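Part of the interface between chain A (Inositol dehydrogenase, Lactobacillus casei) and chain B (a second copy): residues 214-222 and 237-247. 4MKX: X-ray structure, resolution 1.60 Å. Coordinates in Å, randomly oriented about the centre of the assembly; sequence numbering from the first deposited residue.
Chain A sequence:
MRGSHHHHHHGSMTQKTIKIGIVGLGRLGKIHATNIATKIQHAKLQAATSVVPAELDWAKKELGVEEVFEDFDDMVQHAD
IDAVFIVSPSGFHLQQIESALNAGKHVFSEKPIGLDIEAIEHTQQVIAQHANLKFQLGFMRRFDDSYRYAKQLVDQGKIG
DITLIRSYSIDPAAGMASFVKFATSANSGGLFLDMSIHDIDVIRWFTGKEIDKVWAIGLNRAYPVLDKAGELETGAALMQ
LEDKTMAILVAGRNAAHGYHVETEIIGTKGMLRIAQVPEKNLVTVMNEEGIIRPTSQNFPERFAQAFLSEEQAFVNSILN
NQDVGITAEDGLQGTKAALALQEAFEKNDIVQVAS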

ATOM      1  N   VAL A 214      -9.596  24.206  23.117  1.00 13.99           N
ATOM      2  CA  VAL A 214      -8.946  22.902  23.101  1.00 15.37           C
ATOM      3  C   VAL A 214      -9.239  22.121  24.374  1.00 15.01           C
ATOM      4  O   VAL A 214      -9.507  22.694  25.437  1.00 14.10           O
ATOM      5  CB  VAL A 214      -7.407  23.042  22.986  1.00 14.93           C
ATOM      6  CG1 VAL A 214      -7.026  23.865  21.766  1.00 17.94           C
ATOM      7  CG2 VAL A 214      -6.826  23.675  24.236  1.00 15.16           C
ATOM      8  N   TRP A 215      -9.206  20.799  24.259  1.00 11.52           N
ATOM      9  CA  TRP A 215      -9.173  19.926  25.422  1.00 11.61           C
ATOM     10  C   TRP A 215      -8.084  18.919  25.116  1.00 14.07           C
ATOM     11  O   TRP A 215      -7.953  18.490  23.975  1.00 13.83           O
ATOM     12  CB  TRP A 215     -10.521  19.218  25.624  1.00  9.25           C
ATOM     13  CG  TRP A 215     -10.573  18.314  26.832  1.00 12.43           C
ATOM     14  CD1 TRP A 215     -10.007  18.538  28.059  1.00 13.05           C
ATOM     15  CD2 TRP A 215     -11.233  17.044  26.923  1.00 12.39           C
ATOM     16  NE1 TRP A 215     -10.278  17.487  28.903  1.00 12.98           N
ATOM     17  CE2 TRP A 215     -11.013  16.548  28.225  1.00 11.31           C
ATOM     18  CE3 TRP A 215     -11.973  16.274  26.022  1.00 14.20           C
ATOM     19  CZ2 TRP A 215     -11.532  15.324  28.658  1.00 14.37           C
ATOM     20  CZ3 TRP A 215     -12.487  15.054  26.450  1.00 14.69           C
ATOM     21  CH2 TRP A 215     -12.262  14.591  27.759  1.00 13.64           C
ATOM     22  N   ALA A 216      -7.288  18.569  26.115  1.00 10.75           N
ATOM     23  CA  ALA A 216      -6.206  17.618  25.929  1.00 12.99           C
ATOM     24  C   ALA A 216      -6.185  16.656  27.095  1.00 14.90           C
ATOM     25  O   ALA A 216      -6.419  17.039  28.259  1.00 14.48           O
ATOM     26  CB  ALA A 216      -4.855  18.328  25.788  1.00 12.61           C
ATOM     27  N   ILE A 217      -5.928  15.396  26.778  1.00 12.51           N
ATOM     28  CA  ILE A 217      -5.786  14.359  27.786  1.00 11.63           C
ATOM     29  C   ILE A 217      -4.518  13.569  27.508  1.00 13.39           C
ATOM     30  O   ILE A 217      -3.920  13.682  26.444  1.00 13.05           O
ATOM     31  CB  ILE A 217      -7.009  13.408  27.835  1.00 11.05           C
ATOM     32  CG1 ILE A 217      -7.196  12.661  26.513  1.00 11.33           C
ATOM     33  CG2 ILE A 217      -8.284  14.170  28.181  1.00 12.21           C
ATOM     34  CD1 ILE A 217      -8.449  11.759  26.524  1.00 11.69           C
ATOM     35  N   GLY A 218      -4.092  12.777  28.472  1.00 13.41           N
ATOM     36  CA  GLY A 218      -2.860  12.049  28.300  1.00 14.05           C
ATOM     37  C   GLY A 218      -2.703  10.972  29.329  1.00 16.08           C
ATOM     38  O   GLY A 218      -3.482  10.883  30.282  1.00 18.96           O
ATOM     39  N   LEU A 219      -1.666  10.173  29.152  0.86 14.03           N
ATOM     40  CA  LEU A 219      -1.542   8.943  29.887  0.86 20.44           C
ATOM     41  C   LEU A 219      -0.077   8.577  29.916  0.86 23.80           C
ATOM     42  O   LEU A 219       0.646   8.802  28.942  0.86 26.80           O
ATOM     43  CB  LEU A 219      -2.357   7.869  29.156  0.86 26.21           C
ATOM     44  CG  LEU A 219      -2.452   6.415  29.610  0.86 26.74           C
ATOM     45  CD1 LEU A 219      -3.121   6.315  30.969  0.86 25.30           C
ATOM     46  CD2 LEU A 219      -3.240   5.624  28.567  0.86 23.41           C
ATOM     47  N   ASN A 220       0.370   8.032  31.037  1.00 25.09           N
ATOM     48  CA  ASN A 220       1.694   7.426  31.108  1.00 25.62           C
ATOM     49  C   ASN A 220       1.650   5.916  31.380  1.00 28.54           C
ATOM     50  O   ASN A 220       2.097   5.451  32.429  1.00 33.67           O
ATOM     51  CB  ASN A 220       2.525   8.140  32.154  1.00 25.55           C
ATOM     52  CG  ASN A 220       2.859   9.548  31.744  1.00 29.25           C
ATOM     53  OD1 ASN A 220       3.261   9.785  30.604  1.00 27.44           O
ATOM     54  ND2 ASN A 220       2.674  10.498  32.655  1.00 30.83           N
ATOM     55  N   ARG A 221       1.130   5.158  30.419  0.69 20.20           N
ATOM     56  CA  ARG A 221       0.863   3.734  30.619  0.69 21.46           C
ATOM     57  C   ARG A 221       2.144   2.911  30.623  0.69 24.48           C
ATOM     58  O   ARG A 221       2.398   2.139  31.547  0.69 25.23           O
ATOM     59  CB  ARG A 221      -0.060   3.208  29.519  0.69 25.12           C
ATOM     60  CG  ARG A 221      -0.659   1.843  29.828  0.69 21.00           C
ATOM     61  CD  ARG A 221      -1.998   2.045  30.508  0.69 27.30           C
ATOM     62  NE  ARG A 221      -3.035   2.312  29.524  0.69 28.78           N
ATOM     63  CZ  ARG A 221      -4.275   2.689  29.816  0.69 23.55           C
ATOM     64  NH1 ARG A 221      -4.651   2.867  31.077  0.69 25.73           N
ATOM     65  NH2 ARG A 221      -5.132   2.912  28.835  0.69 21.17           N
ATOM     66  N   ALA A 222       2.947   3.079  29.576  1.00 23.49           N
ATOM     67  CA  ALA A 222       4.172   2.299  29.418  1.00 21.82           C
ATOM     68  C   ALA A 222       5.265   2.715  30.411  1.00 24.96           C
ATOM     69  O   ALA A 222       6.054   1.877  30.866  1.00 25.36           O
ATOM     70  CB  ALA A 222       4.680   2.396  27.983  1.00 21.06           C
TER
ATOM     71  N   ALA B 237     -14.972  13.522  18.295  1.00  9.16           N
ATOM     72  CA  ALA B 237     -15.061  13.426  19.736  1.00  9.72           C
ATOM     73  C   ALA B 237     -13.777  12.918  20.344  1.00  9.15           C
ATOM     74  O   ALA B 237     -13.058  12.100  19.752  1.00 11.12           O
ATOM     75  CB  ALA B 237     -16.228  12.515  20.125  1.00 10.42           C
ATOM     76  N   LEU B 238     -13.494  13.394  21.554  1.00  8.63           N
ATOM     77  CA  LEU B 238     -12.389  12.872  22.331  1.00  8.34           C
ATOM     78  C   LEU B 238     -12.991  12.294  23.606  1.00 10.09           C
ATOM     79  O   LEU B 238     -13.882  12.892  24.198  1.00 13.59           O
ATOM     80  CB  LEU B 238     -11.412  13.992  22.675  1.00  9.37           C
ATOM     81  CG  LEU B 238     -10.174  13.617  23.473  1.00 10.76           C
ATOM     82  CD1 LEU B 238      -9.321  12.601  22.721  1.00 12.45           C
ATOM     83  CD2 LEU B 238      -9.397  14.904  23.766  1.00 12.67           C
ATOM     84  N   MET B 239     -12.514  11.127  24.006  1.00 11.24           N
ATOM     85  CA  MET B 239     -13.103  10.418  25.134  1.00  9.09           C
ATOM     86  C   MET B 239     -12.006   9.925  26.047  1.00 12.15           C
ATOM     87  O   MET B 239     -10.962   9.450  25.601  1.00 12.59           O
ATOM     88  CB  MET B 239     -13.936   9.236  24.628  1.00 12.23           C
ATOM     89  CG  MET B 239     -14.946   9.637  23.587  1.00 15.46           C
ATOM     90  SD  MET B 239     -16.147   8.342  23.256  1.00 20.14           S
ATOM     91  CE  MET B 239     -15.052   7.071  22.669  1.00 19.34           C
ATOM     92  N   GLN B 240     -12.248  10.033  27.347  1.00 11.69           N
ATOM     93  CA  GLN B 240     -11.314   9.518  28.313  1.00  9.61           C
ATOM     94  C   GLN B 240     -12.026   8.348  28.960  1.00 13.70           C
ATOM     95  O   GLN B 240     -13.159   8.492  29.424  1.00 15.90           O
ATOM     96  CB  GLN B 240     -11.046  10.584  29.363  1.00 13.56           C
ATOM     97  CG  GLN B 240      -9.949  10.246  30.337  1.00 14.47           C
ATOM     98  CD  GLN B 240      -9.533  11.488  31.118  1.00 20.18           C
ATOM     99  OE1 GLN B 240     -10.379  12.184  31.685  1.00 21.20           O
ATOM    100  NE2 GLN B 240      -8.246  11.783  31.123  1.00 18.75           N
ATOM    101  N   LEU B 241     -11.372   7.195  28.966  1.00 13.85           N
ATOM    102  CA  LEU B 241     -11.994   5.998  29.538  1.00 18.15           C
ATOM    103  C   LEU B 241     -11.632   5.912  31.022  1.00 20.84           C
ATOM    104  O   LEU B 241     -10.842   6.718  31.516  1.00 19.60           O
ATOM    105  CB  LEU B 241     -11.546   4.752  28.786  1.00 19.07           C
ATOM    106  CG  LEU B 241     -12.264   4.401  27.475  1.00 19.57           C
ATOM    107  CD1 LEU B 241     -12.273   5.532  26.448  1.00 22.72           C
ATOM    108  CD2 LEU B 241     -11.646   3.144  26.877  1.00 23.89           C
ATOM    109  N   GLU B 242     -12.202   4.935  31.727  0.85 22.05           N
ATOM    110  CA  GLU B 242     -12.054   4.849  33.184  0.85 23.84           C
ATOM    111  C   GLU B 242     -10.616   4.752  33.705  0.85 22.22           C
ATOM    112  O   GLU B 242     -10.331   5.199  34.821  0.85 25.47           O
ATOM    113  CB  GLU B 242     -12.876   3.675  33.727  0.85 23.53           C
ATOM    114  CG  GLU B 242     -12.227   2.330  33.479  0.85 26.14           C
ATOM    115  CD  GLU B 242     -13.142   1.176  33.805  0.85 30.15           C
ATOM    116  OE1 GLU B 242     -13.983   1.316  34.725  0.85 29.88           O
ATOM    117  OE2 GLU B 242     -13.023   0.132  33.128  0.85 28.69           O
ATOM    118  N   ASP B 243      -9.712   4.172  32.918  1.00 24.17           N
ATOM    119  CA  ASP B 243      -8.326   4.011  33.342  1.00 21.38           C
ATOM    120  C   ASP B 243      -7.412   5.022  32.656  1.00 17.95           C
ATOM    121  O   ASP B 243      -6.199   4.831  32.599  1.00 26.76           O
ATOM    122  CB  ASP B 243      -7.832   2.604  33.033  1.00 27.71           C
ATOM    123  CG  ASP B 243      -7.792   2.327  31.551  1.00 28.31           C
ATOM    124  OD1 ASP B 243      -8.745   2.758  30.860  1.00 27.07           O
ATOM    125  OD2 ASP B 243      -6.816   1.695  31.089  1.00 29.98           O
ATOM    126  N   LYS B 244      -8.027   6.092  32.157  1.00 23.19           N
ATOM    127  CA  LYS B 244      -7.345   7.186  31.465  1.00 19.99           C
ATOM    128  C   LYS B 244      -6.926   6.799  30.044  1.00 20.98           C
ATOM    129  O   LYS B 244      -6.080   7.464  29.450  1.00 23.95           O
ATOM    130  CB  LYS B 244      -6.154   7.717  32.266  1.00 25.60           C
ATOM    131  CG  LYS B 244      -6.505   8.155  33.688  1.00 25.35           C
ATOM    132  CD  LYS B 244      -7.315   9.429  33.684  1.00 28.23           C
ATOM    133  CE  LYS B 244      -7.446  10.017  35.086  0.68 28.31           C
ATOM    134  NZ  LYS B 244      -8.600   9.436  35.819  0.89 31.23           N
ATOM    135  N   THR B 245      -7.534   5.728  29.522  1.00 23.34           N
ATOM    136  CA  THR B 245      -7.344   5.328  28.121  1.00 21.71           C
ATOM    137  C   THR B 245      -7.976   6.376  27.249  1.00 16.57           C
ATOM    138  O   THR B 245      -9.001   6.960  27.613  1.00 17.30           O
ATOM    139  CB  THR B 245      -8.044   3.984  27.803  1.00 17.53           C
ATOM    140  OG1 THR B 245      -7.410   2.942  28.537  1.00 15.99           O
ATOM    141  CG2 THR B 245      -7.965   3.652  26.306  1.00 19.34           C
ATOM    142  N   MET B 246      -7.400   6.597  26.074  1.00 10.24           N
ATOM    143  CA  MET B 246      -7.909   7.652  25.232  1.00  9.45           C
ATOM    144  C   MET B 246      -8.624   7.057  24.042  1.00  8.66           C
ATOM    145  O   MET B 246      -8.235   6.014  23.547  1.00 10.79           O
ATOM    146  CB  MET B 246      -6.750   8.526  24.773  1.00 10.05           C
ATOM    147  CG  MET B 246      -6.013   9.138  25.940  1.00 10.72           C
ATOM    148  SD  MET B 246      -4.538  10.023  25.445  1.00 14.07           S
ATOM    149  CE  MET B 246      -3.418   8.696  25.111  1.00 13.92           C
ATOM    150  N   ALA B 247      -9.665   7.737  23.589  1.00  9.57           N
ATOM    151  CA  ALA B 247     -10.323   7.329  22.352  1.00  8.89           C
ATOM    152  C   ALA B 247     -10.715   8.546  21.546  1.00 10.25           C
ATOM    153  O   ALA B 247     -11.053   9.591  22.086  1.00 11.84           O
ATOM    154  CB  ALA B 247     -11.543   6.455  22.628  1.00 11.00           C
TER
HETATM  155  O   HOH W   1      -6.335  10.146  29.574  1.00 17.61           O

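A:Ile217 covers the most surface in this contact. Its CA-to-CB bond points toward chain B, and CD1 packs over the hairpin, between the side chains of B:Leu238 and B:Met246. CD1 lies 3.6 Å from CG of B:Met246 and 4.0 Å from CG of B:Leu238. It also approaches the backbone, 3.5 Å from O of B:Met239. That oxygen accepts a hydrogen bond from N of B:Ala247, and the methyl packs against it.

B:Leu238 is next in area. It meets A:Ile217 and also A:Trp215, where CE3 of A:Trp215 is 3.7 Å from CD2 of B:Leu238. CZ3 of the same indole sits 3.4 Å from O of B:Leu238, which lies at the ring edge.

A:Trp215, A:Ile217 and A:Leu219 all point toward chain B, as alternation along a strand allows. A:Leu219 packs on the turn, with CD1 3.6 Å from CB of B:Lys244.

Between A:Ile217 and A:Leu219 in sequence, A:Gly218 lies 3.9 Å, CA to SD, from B:Met246. Its O accepts from a water at 3.0 Å. That water also donates to O of B:Lys244 and accepts from NE2 of B:Gln240.

Beyond the strand, A:Arg221 forms a salt bridge, NH1 to OD2 of B:Asp243, at 2.5 Å. NH1 also makes a weak hydrogen bond to O of B:Asp243 at 2.9 Å.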